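PDB 3G16: uncharacterized protein with cystatin-like fold from Methylibium petroleiphilum PM1, which is of unknown function but has the cystatin-like fold of the SnoaL-like domain, in the NTF2 clan, and may bind a small molecule in its pocket. Local coordinates for residues A[41-45]-A[136-140]; A[15-19]-A[115-120]; A[20-24]-A[71-75]. All coordinates share one frame; numbering follows the deposited sequence. Where two conformers were deposited one is given.

Contact 1: A[41-45]-A[136-140]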
loop_
_atom_site.group_PDB
_atom_site.type_symbol
_atom_site.label_atom_id
_atom_site.label_comp_id
_atom_site.label_asym_id
_atom_site.label_seq_id
_atom_site.Cartn_x
_atom_site.Cartn_y
_atom_site.Cartn_z
ATOM N N HIS A 41 9.152 -10.456 -4.585
ATOM C CA HIS A 41 8.172 -9.916 -3.618
ATOM C C HIS A 41 8.960 -9.301 -2.464
ATOM O O HIS A 41 9.862 -9.949 -1.880
ATOM C CB HIS A 41 7.311 -11.024 -3.051
ATOM C CG HIS A 41 5.984 -10.587 -2.497
ATOM N ND1 HIS A 41 5.802 -9.517 -1.627
ATOM C CD2 HIS A 41 4.771 -11.153 -2.641
ATOM C CE1 HIS A 41 4.515 -9.451 -1.293
ATOM N NE2 HIS A 41 3.859 -10.434 -1.899
ATOM N N TYR A 42 8.675 -8.041 -2.158
ATOM C CA TYR A 42 9.293 -7.316 -1.051
ATOM C C TYR A 42 8.275 -7.150 0.053
ATOM O O TYR A 42 7.050 -7.062 -0.184
ATOM C CB TYR A 42 9.771 -5.956 -1.531
ATOM C CG TYR A 42 10.815 -6.012 -2.611
ATOM C CD1 TYR A 42 12.129 -6.122 -2.293
ATOM C CD2 TYR A 42 10.489 -5.977 -3.960
ATOM C CE1 TYR A 42 13.115 -6.200 -3.263
ATOM C CE2 TYR A 42 11.463 -6.047 -4.945
ATOM C CZ TYR A 42 12.777 -6.152 -4.597
ATOM O OH TYR A 42 13.773 -6.206 -5.578
ATOM N N PHE A 43 8.824 -6.987 1.262
ATOM C CA PHE A 43 8.052 -6.863 2.501
ATOM C C PHE A 43 8.728 -5.850 3.396
ATOM O O PHE A 43 9.877 -5.526 3.183
ATOM C CB PHE A 43 8.014 -8.221 3.259
ATOM C CG PHE A 43 7.481 -9.332 2.445
ATOM C CD1 PHE A 43 6.141 -9.554 2.371
ATOM C CD2 PHE A 43 8.343 -10.172 1.755
ATOM C CE1 PHE A 43 5.621 -10.589 1.622
ATOM C CE2 PHE A 43 7.842 -11.219 0.998
ATOM C CZ PHE A 43 6.492 -11.439 0.913
ATOM N N PRO A 44 8.009 -5.418 4.435
ATOM C CA PRO A 44 8.729 -4.574 5.390
ATOM C C PRO A 44 10.033 -5.210 5.852
ATOM O O PRO A 44 10.076 -6.443 6.072
ATOM C CB PRO A 44 7.713 -4.435 6.525
ATOM C CG PRO A 44 6.411 -4.565 5.890
ATOM C CD PRO A 44 6.600 -5.599 4.789
ATOM N N ALA A 45 11.074 -4.420 6.078
ATOM C CA ALA A 45 12.348 -4.980 6.568
ATOM C C ALA A 45 12.030 -5.632 7.928
ATOM O O ALA A 45 11.210 -5.123 8.733
ATOM C CB ALA A 45 13.444 -3.935 6.703
ATOM N N GLU A 136 11.544 0.611 5.978
ATOM C CA GLU A 136 11.414 0.535 4.560
ATOM C C GLU A 136 11.439 -0.940 4.135
ATOM O O GLU A 136 11.546 -1.795 4.998
ATOM C CB GLU A 136 12.474 1.386 3.855
ATOM C CG GLU A 136 13.867 0.994 4.124
ATOM C CD GLU A 136 14.913 2.043 3.663
ATOM O OE1 GLU A 136 14.554 3.133 3.183
ATOM O OE2 GLU A 136 16.148 1.788 3.837
ATOM N N LEU A 137 11.283 -1.233 2.847
ATOM C CA LEU A 137 11.241 -2.613 2.388
ATOM C C LEU A 137 12.601 -3.252 2.471
ATOM O O LEU A 137 13.609 -2.670 2.110
ATOM C CB LEU A 137 10.771 -2.646 0.965
ATOM C CG LEU A 137 9.370 -2.129 0.678
ATOM C CD1 LEU A 137 9.197 -1.916 -0.832
ATOM C CD2 LEU A 137 8.260 -3.039 1.317
ATOM N N GLY A 138 12.601 -4.499 2.949
ATOM C CA GLY A 138 13.822 -5.281 3.004
ATOM C C GLY A 138 14.333 -5.651 1.620
ATOM O O GLY A 138 13.585 -6.079 0.739
ATOM N N ASP A 139 15.631 -5.493 1.435
ATOM C CA ASP A 139 16.316 -5.858 0.196
ATOM C C ASP A 139 16.004 -5.010 -1.042
ATOM O O ASP A 139 16.481 -5.328 -2.145
ATOM C CB ASP A 139 16.145 -7.351 -0.145
ATOM C CG ASP A 139 16.772 -8.267 0.890
ATOM O OD1 ASP A 139 17.991 -8.243 1.066
ATOM O OD2 ASP A 139 16.014 -9.039 1.511
ATOM N N PHE A 140 15.187 -3.988 -0.880
ATOM C CA PHE A 140 14.790 -3.165 -2.038
ATOM C C PHE A 140 15.878 -2.131 -2.324
ATOM O O PHE A 140 16.333 -1.427 -1.392
ATOM C CB PHE A 140 13.445 -2.521 -1.774
ATOM C CG PHE A 140 12.894 -1.806 -2.951
ATOM C CD1 PHE A 140 12.202 -2.512 -3.909
ATOM C CD2 PHE A 140 13.099 -0.459 -3.135
ATOM C CE1 PHE A 140 11.730 -1.895 -5.020
ATOM C CE2 PHE A 140 12.605 0.172 -4.245
ATOM C CZ PHE A 140 11.927 -0.570 -5.220
HETATM O O HOH W 1 11.546 -7.798 1.504
#
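Tyr42 carries CG anti to the carbonyl carbon (chi1 -62°) and Phe140 carries it anti to the backbone N (chi1 -173°), which sets the two rings against each other. The result is a T-shaped pair, with the planes at 83° and the centroids 5.0 Å apart. Phe140 supplies the edge: its CD1 sits over the centre of the Tyr42 ring, 3.7 Å from Tyr42 CZ. The rim of the same tyrosine ring meets backbone oxygens near its plane. Tyr42 CD1 is 3.4 Å from Gly138 O, and Asp139 O lies further along. A type II turn from Leu137 to Phe140 presents these carbonyls.

Beside the rings the two backbones form a single beta bridge, Pro44 with Leu137. Gly138 N donates to Phe43 O at 2.9 Å. Ala45 N donates to Glu136 O, also at 2.9 Å. Leu137 CA adds a weaker C-H contact to Phe43 O at 3.3 Å, and Leu137 CD2 packs on the same peptide group. A water accepts from Phe43 N and probably donates to Gly138 O.

Outside the segments, the carboxylate of Glu136 forms salt bridges with Arg134 and with Arg103 of the second subunit. Asp139 OD2 accepts a hydrogen bond from Ala51 N. The chemistry is therefore split: backbone bonds tie residues 43-45 to residues 136-138, while the tyrosine face, probably electron-rich, receives the C-H edge of Phe140.

Contact 2: A[15-19]-A[115-120]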
loop_
_atom_site.group_PDB
_atom_site.type_symbol
_atom_site.label_atom_id
_atom_site.label_comp_id
_atom_site.label_asym_id
_atom_site.label_seq_id
_atom_site.Cartn_x
_atom_site.Cartn_y
_atom_site.Cartn_z
ATOM N N VAL A 15 -4.968 -11.927 -13.824
ATOM C CA VAL A 15 -3.751 -12.479 -13.247
ATOM C C VAL A 15 -3.715 -12.338 -11.723
ATOM O O VAL A 15 -3.362 -13.281 -10.997
ATOM C CB VAL A 15 -2.528 -11.784 -13.864
ATOM C CG1 VAL A 15 -1.217 -12.185 -13.176
ATOM C CG2 VAL A 15 -2.440 -12.106 -15.369
ATOM N N ILE A 16 -4.122 -11.182 -11.211
ATOM C CA ILE A 16 -4.127 -10.962 -9.770
ATOM C C ILE A 16 -5.075 -11.927 -9.059
ATOM O O ILE A 16 -4.712 -12.553 -8.049
ATOM C CB ILE A 16 -4.468 -9.503 -9.478
ATOM C CG1 ILE A 16 -3.240 -8.633 -9.757
ATOM C CG2 ILE A 16 -4.979 -9.348 -8.008
ATOM C CD1 ILE A 16 -3.537 -7.098 -9.817
ATOM N N ARG A 17 -6.259 -12.112 -9.605
ATOM C CA ARG A 17 -7.184 -12.985 -8.924
ATOM C C ARG A 17 -6.721 -14.477 -9.015
ATOM O O ARG A 17 -6.944 -15.278 -8.081
ATOM C CB ARG A 17 -8.598 -12.828 -9.478
ATOM C CG ARG A 17 -9.191 -11.438 -9.180
ATOM C CD ARG A 17 -10.718 -11.409 -9.425
ATOM N NE ARG A 17 -11.264 -10.081 -9.182
ATOM C CZ ARG A 17 -11.575 -9.558 -7.993
ATOM N NH1 ARG A 17 -11.426 -10.233 -6.836
ATOM N NH2 ARG A 17 -12.067 -8.324 -7.961
ATOM N N THR A 18 -6.122 -14.850 -10.153
ATOM C CA THR A 18 -5.591 -16.189 -10.287
ATOM C C THR A 18 -4.492 -16.419 -9.216
ATOM O O THR A 18 -4.363 -17.462 -8.617
ATOM C CB THR A 18 -5.009 -16.445 -11.675
ATOM O OG1 THR A 18 -6.063 -16.288 -12.637
ATOM C CG2 THR A 18 -4.429 -17.868 -11.783
ATOM N N TYR A 19 -3.655 -15.403 -9.013
ATOM C CA TYR A 19 -2.574 -15.449 -8.050
ATOM C C TYR A 19 -3.130 -15.713 -6.640
ATOM O O TYR A 19 -2.682 -16.597 -5.947
ATOM C CB TYR A 19 -1.734 -14.149 -8.114
ATOM C CG TYR A 19 -0.817 -13.917 -6.948
ATOM C CD1 TYR A 19 0.129 -14.865 -6.540
ATOM C CD2 TYR A 19 -0.835 -12.716 -6.319
ATOM C CE1 TYR A 19 0.961 -14.615 -5.462
ATOM C CE2 TYR A 19 0.002 -12.449 -5.238
ATOM C CZ TYR A 19 0.892 -13.417 -4.811
ATOM O OH TYR A 19 1.743 -13.100 -3.748
ATOM N N GLY A 115 2.494 -9.816 -19.717
ATOM C CA GLY A 115 1.206 -9.694 -19.077
ATOM C C GLY A 115 1.179 -10.338 -17.708
ATOM O O GLY A 115 0.113 -10.476 -17.095
ATOM N N LEU A 116 2.366 -10.616 -17.156
ATOM C CA LEU A 116 2.489 -11.259 -15.852
ATOM C C LEU A 116 3.127 -10.320 -14.835
ATOM O O LEU A 116 3.671 -9.301 -15.174
ATOM C CB LEU A 116 3.308 -12.533 -15.977
ATOM C CG LEU A 116 2.717 -13.460 -17.042
ATOM C CD1 LEU A 116 3.681 -14.810 -16.996
ATOM C CD2 LEU A 116 1.260 -13.955 -16.757
ATOM N N ILE A 117 3.014 -10.670 -13.553
ATOM C CA ILE A 117 3.526 -9.836 -12.467
ATOM C C ILE A 117 5.038 -9.935 -12.413
ATOM O O ILE A 117 5.589 -11.045 -12.438
ATOM C CB ILE A 117 2.918 -10.264 -11.136
ATOM C CG1 ILE A 117 1.397 -10.038 -11.149
ATOM C CG2 ILE A 117 3.545 -9.464 -10.006
ATOM C CD1 ILE A 117 0.648 -10.709 -10.000
ATOM N N ARG A 118 5.701 -8.794 -12.296
ATOM C CA ARG A 118 7.177 -8.772 -12.162
ATOM C C ARG A 118 7.647 -8.393 -10.772
ATOM O O ARG A 118 8.757 -8.708 -10.413
ATOM C CB ARG A 118 7.829 -7.862 -13.222
ATOM C CG ARG A 118 7.645 -6.423 -12.998
ATOM C CD ARG A 118 8.350 -5.614 -14.073
ATOM N NE ARG A 118 8.297 -4.205 -13.793
ATOM C CZ ARG A 118 8.620 -3.280 -14.670
ATOM N NH1 ARG A 118 9.004 -3.611 -15.907
ATOM N NH2 ARG A 118 8.556 -2.013 -14.326
ATOM N N GLU A 119 6.812 -7.730 -9.994
ATOM C CA GLU A 119 7.223 -7.291 -8.664
ATOM C C GLU A 119 6.020 -6.984 -7.818
ATOM O O GLU A 119 5.033 -6.444 -8.315
ATOM C CB GLU A 119 8.061 -6.021 -8.797
ATOM C CG GLU A 119 8.661 -5.515 -7.499
ATOM C CD GLU A 119 9.619 -4.372 -7.722
ATOM O OE1 GLU A 119 10.710 -4.621 -8.299
ATOM O OE2 GLU A 119 9.279 -3.231 -7.386
ATOM N N ILE A 120 6.134 -7.286 -6.518
ATOM C CA ILE A 120 5.110 -6.927 -5.520
ATOM C C ILE A 120 5.841 -6.292 -4.341
ATOM O O ILE A 120 6.890 -6.819 -3.913
ATOM C CB ILE A 120 4.243 -8.114 -5.051
ATOM C CG1 ILE A 120 3.580 -8.799 -6.253
ATOM C CG2 ILE A 120 3.234 -7.642 -3.997
ATOM C CD1 ILE A 120 2.763 -10.025 -5.886
#
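The contact lies in the hydrophobic layer between helix 9-24 and the curved sheet, the core of the NTF2-like cone. Helix 15-19 and strand 116-120 run at 77° to each other, and their axes come within 9.4 Å. Three helix residues, Val15, Ile16 and Tyr19, meet residues 115-120, mostly through apolar groups.

Val15 uses both methyl groups. With CG1 anti to the backbone N (chi1 173°), that methyl is directed at Ile117, and CG1 lies 3.9 Å from Ile117 CG1. The two side chains lie alongside, pointing contrary ways. Val15 CG2 takes the other side, 3.5 Å from Gly115 O, and comes more loosely to Leu116 CD2. Ile117 CD1 is also 4.0 Å from Val15 CG1. The same methyl reaches Ile16 CG1 and Tyr19 CD2, each at 4.4 Å, so it meets three helix residues.

Ile120 reaches across to Tyr19 from the strand. Its CD1 touches the ring obliquely, 3.7 Å from Tyr19 CE2, and stays close to CZ and OH. The hydroxyl has its polar partner elsewhere, in a hydrogen bond with Trp62 NE1. Phe35 packs edge-to-face with the same tyrosine, and an unidentified bound ligand is about 4 Å from its side chain.

Arg118 and Glu119 make no contact with helix 15-19. Both face Glu109, the salt-bridge partner of Arg118, in a classic beta bulge, so Ile117 and Ile120, three residues apart, both point at the helix. An N-terminal helix packed across the concave side of a bent sheet is the hallmark of the cystatin-like alpha+beta fold.

Contact 3: A[20-24]-A[71-75]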
loop_
_atom_site.group_PDB
_atom_site.type_symbol
_atom_site.label_atom_id
_atom_site.label_comp_id
_atom_site.label_asym_id
_atom_site.label_seq_id
_atom_site.Cartn_x
_atom_site.Cartn_y
_atom_site.Cartn_z
ATOM N N TYR A 20 -4.081 -14.868 -6.233
ATOM C CA TYR A 20 -4.700 -15.025 -4.900
ATOM C C TYR A 20 -5.404 -16.366 -4.758
ATOM O O TYR A 20 -5.342 -16.984 -3.723
ATOM C CB TYR A 20 -5.602 -13.827 -4.561
ATOM C CG TYR A 20 -4.863 -12.652 -3.951
ATOM C CD1 TYR A 20 -4.004 -11.912 -4.692
ATOM C CD2 TYR A 20 -5.051 -12.319 -2.631
ATOM C CE1 TYR A 20 -3.261 -10.838 -4.129
ATOM C CE2 TYR A 20 -4.396 -11.230 -2.037
ATOM C CZ TYR A 20 -3.472 -10.517 -2.808
ATOM O OH TYR A 20 -2.797 -9.446 -2.189
ATOM N N ASP A 21 -6.064 -16.821 -5.819
ATOM C CA ASP A 21 -6.672 -18.166 -5.804
ATOM C C ASP A 21 -5.593 -19.196 -5.517
ATOM O O ASP A 21 -5.733 -20.084 -4.712
ATOM C CB ASP A 21 -7.343 -18.496 -7.121
ATOM C CG ASP A 21 -8.667 -17.763 -7.334
ATOM O OD1 ASP A 21 -9.110 -17.013 -6.480
ATOM O OD2 ASP A 21 -9.229 -17.962 -8.468
ATOM N N GLY A 22 -4.511 -19.098 -6.260
ATOM C CA GLY A 22 -3.401 -20.019 -6.096
ATOM C C GLY A 22 -2.810 -19.991 -4.701
ATOM O O GLY A 22 -2.422 -21.023 -4.155
ATOM N N CYS A 23 -2.708 -18.792 -4.141
ATOM C CA CYS A 23 -2.266 -18.668 -2.750
ATOM C C CYS A 23 -3.183 -19.462 -1.820
ATOM O O CYS A 23 -2.734 -20.306 -1.060
ATOM C CB CYS A 23 -2.283 -17.202 -2.288
ATOM S SG CYS A 23 -0.990 -16.162 -3.059
ATOM N N ASN A 24 -4.496 -19.212 -1.902
ATOM C CA ASN A 24 -5.415 -19.917 -0.997
ATOM C C ASN A 24 -5.443 -21.412 -1.217
ATOM O O ASN A 24 -5.640 -22.181 -0.285
ATOM C CB ASN A 24 -6.817 -19.301 -1.032
ATOM C CG ASN A 24 -6.834 -17.945 -0.399
ATOM O OD1 ASN A 24 -5.987 -17.680 0.465
ATOM N ND2 ASN A 24 -7.759 -17.080 -0.787
ATOM N N SER A 71 -3.088 -19.925 6.428
ATOM C CA SER A 71 -3.237 -18.646 5.780
ATOM C C SER A 71 -4.363 -18.656 4.748
ATOM O O SER A 71 -4.527 -19.592 3.998
ATOM C CB SER A 71 -1.972 -18.286 5.077
ATOM O OG SER A 71 -0.917 -18.135 6.015
ATOM N N TYR A 72 -5.157 -17.601 4.790
ATOM C CA TYR A 72 -6.209 -17.388 3.790
ATOM C C TYR A 72 -6.220 -15.906 3.531
ATOM O O TYR A 72 -6.296 -15.097 4.458
ATOM C CB TYR A 72 -7.555 -17.835 4.320
ATOM C CG TYR A 72 -8.614 -17.975 3.229
ATOM C CD1 TYR A 72 -9.288 -16.855 2.742
ATOM C CD2 TYR A 72 -8.886 -19.196 2.661
ATOM C CE1 TYR A 72 -10.226 -16.989 1.722
ATOM C CE2 TYR A 72 -9.871 -19.347 1.657
ATOM C CZ TYR A 72 -10.517 -18.220 1.197
ATOM O OH TYR A 72 -11.477 -18.314 0.176
ATOM N N TRP A 73 -6.138 -15.523 2.268
ATOM C CA TRP A 73 -6.073 -14.137 1.868
ATOM C C TRP A 73 -7.349 -13.683 1.176
ATOM O O TRP A 73 -7.929 -14.414 0.382
ATOM C CB TRP A 73 -4.916 -13.966 0.880
ATOM C CG TRP A 73 -3.583 -14.087 1.455
ATOM C CD1 TRP A 73 -2.832 -13.050 1.930
ATOM C CD2 TRP A 73 -2.751 -15.257 1.546
ATOM N NE1 TRP A 73 -1.616 -13.504 2.373
ATOM C CE2 TRP A 73 -1.525 -14.855 2.126
ATOM C CE3 TRP A 73 -2.926 -16.600 1.229
ATOM C CZ2 TRP A 73 -0.472 -15.759 2.331
ATOM C CZ3 TRP A 73 -1.872 -17.478 1.439
ATOM C CH2 TRP A 73 -0.668 -17.045 1.988
ATOM N N THR A 74 -7.704 -12.438 1.384
ATOM C CA THR A 74 -8.789 -11.797 0.682
ATOM C C THR A 74 -8.304 -10.531 -0.006
ATOM O O THR A 74 -7.421 -9.809 0.511
ATOM C CB THR A 74 -9.976 -11.472 1.598
ATOM O OG1 THR A 74 -9.587 -10.558 2.624
ATOM C CG2 THR A 74 -10.524 -12.745 2.232
ATOM N N ILE A 75 -8.894 -10.242 -1.173
ATOM C CA ILE A 75 -8.675 -9.002 -1.898
ATOM C C ILE A 75 -9.789 -8.086 -1.436
ATOM O O ILE A 75 -10.965 -8.360 -1.700
ATOM C CB ILE A 75 -8.740 -9.193 -3.412
ATOM C CG1 ILE A 75 -7.607 -10.107 -3.907
ATOM C CG2 ILE A 75 -8.750 -7.840 -4.116
ATOM C CD1 ILE A 75 -7.645 -10.428 -5.424
#
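Tyr20 and Ile75 form the apolar centre. Ile75 CG1 lies over one face of the tyrosine ring, 3.8 Å from its centroid, a CH-pi contact. Ile75 CD1 follows it onto the CG side of the ring. Trp73 CB approaches the same ring obliquely, 3.9 Å from Tyr20 CD2. The far end of Tyr20 is polar: its OH is hydrogen-bonded to Glu106 OE2.

Next outward is Cys23. Its CB packs 3.6 Å from Trp73 CE3. Its SG stands above the six-membered ring of the indole at a distance, 4.9 Å from the centroid. Trp62 meets the indole edge-to-face, and Trp73 NE1 is hydrogen-bonded to the unidentified ligand.

Asn24 makes the polar edge. With CG anti to the carbonyl carbon (chi1 -70°), its amide turns to the strand and grips both backbone polar atoms of Trp73. Trp73 N donates to a lone pair of Asn24 OD1 at 2.8 Å. Asn24 ND2 donates to Trp73 O at 2.9 Å, almost straight. This pair fixes the amide's rotation. The amide also lies flat over the Tyr72 ring, the planes 13° apart, with ND2 3.5 Å from Tyr72 CE1. Were Tyr72 an alanine, the Asn24 amide would probably lose the ring stacked on it and a gap would open beside it.

Arg153 of the second subunit binds the backbone oxygens of Asn24 and Ser71. The helix end lies nearly antiparallel to the strand, at 161°. Such packing of the N-terminal helix along an outermost strand of the sheet within this chain fits the NTF2-like alpha+beta cone.

In the fold
All three contacts reach the same mixed sheet. Contacts 2 and 3 share helix 9-24, and their centres are 13 Å apart. Ile16 CG2 touches Ile75 CD1 at 3.9 Å, so their apolar layers are continuous. Contacts 1 and 2 join through the neighbouring strands 39-42 and 116-124, where Tyr42 N and Ile120 O, 2.8 Å apart, probably form a hydrogen bond. Contacts 1 and 3 do not touch; their centres are 21 Å apart, on opposite sides of the chain's centre, yet both meet the second subunit. Each contact has a side chain within about 4 Å of unidentified ligand: Phe43, Tyr19 and Trp73. This is consistent with a pocket, though the ligand probably comes from the crystallisation liquor.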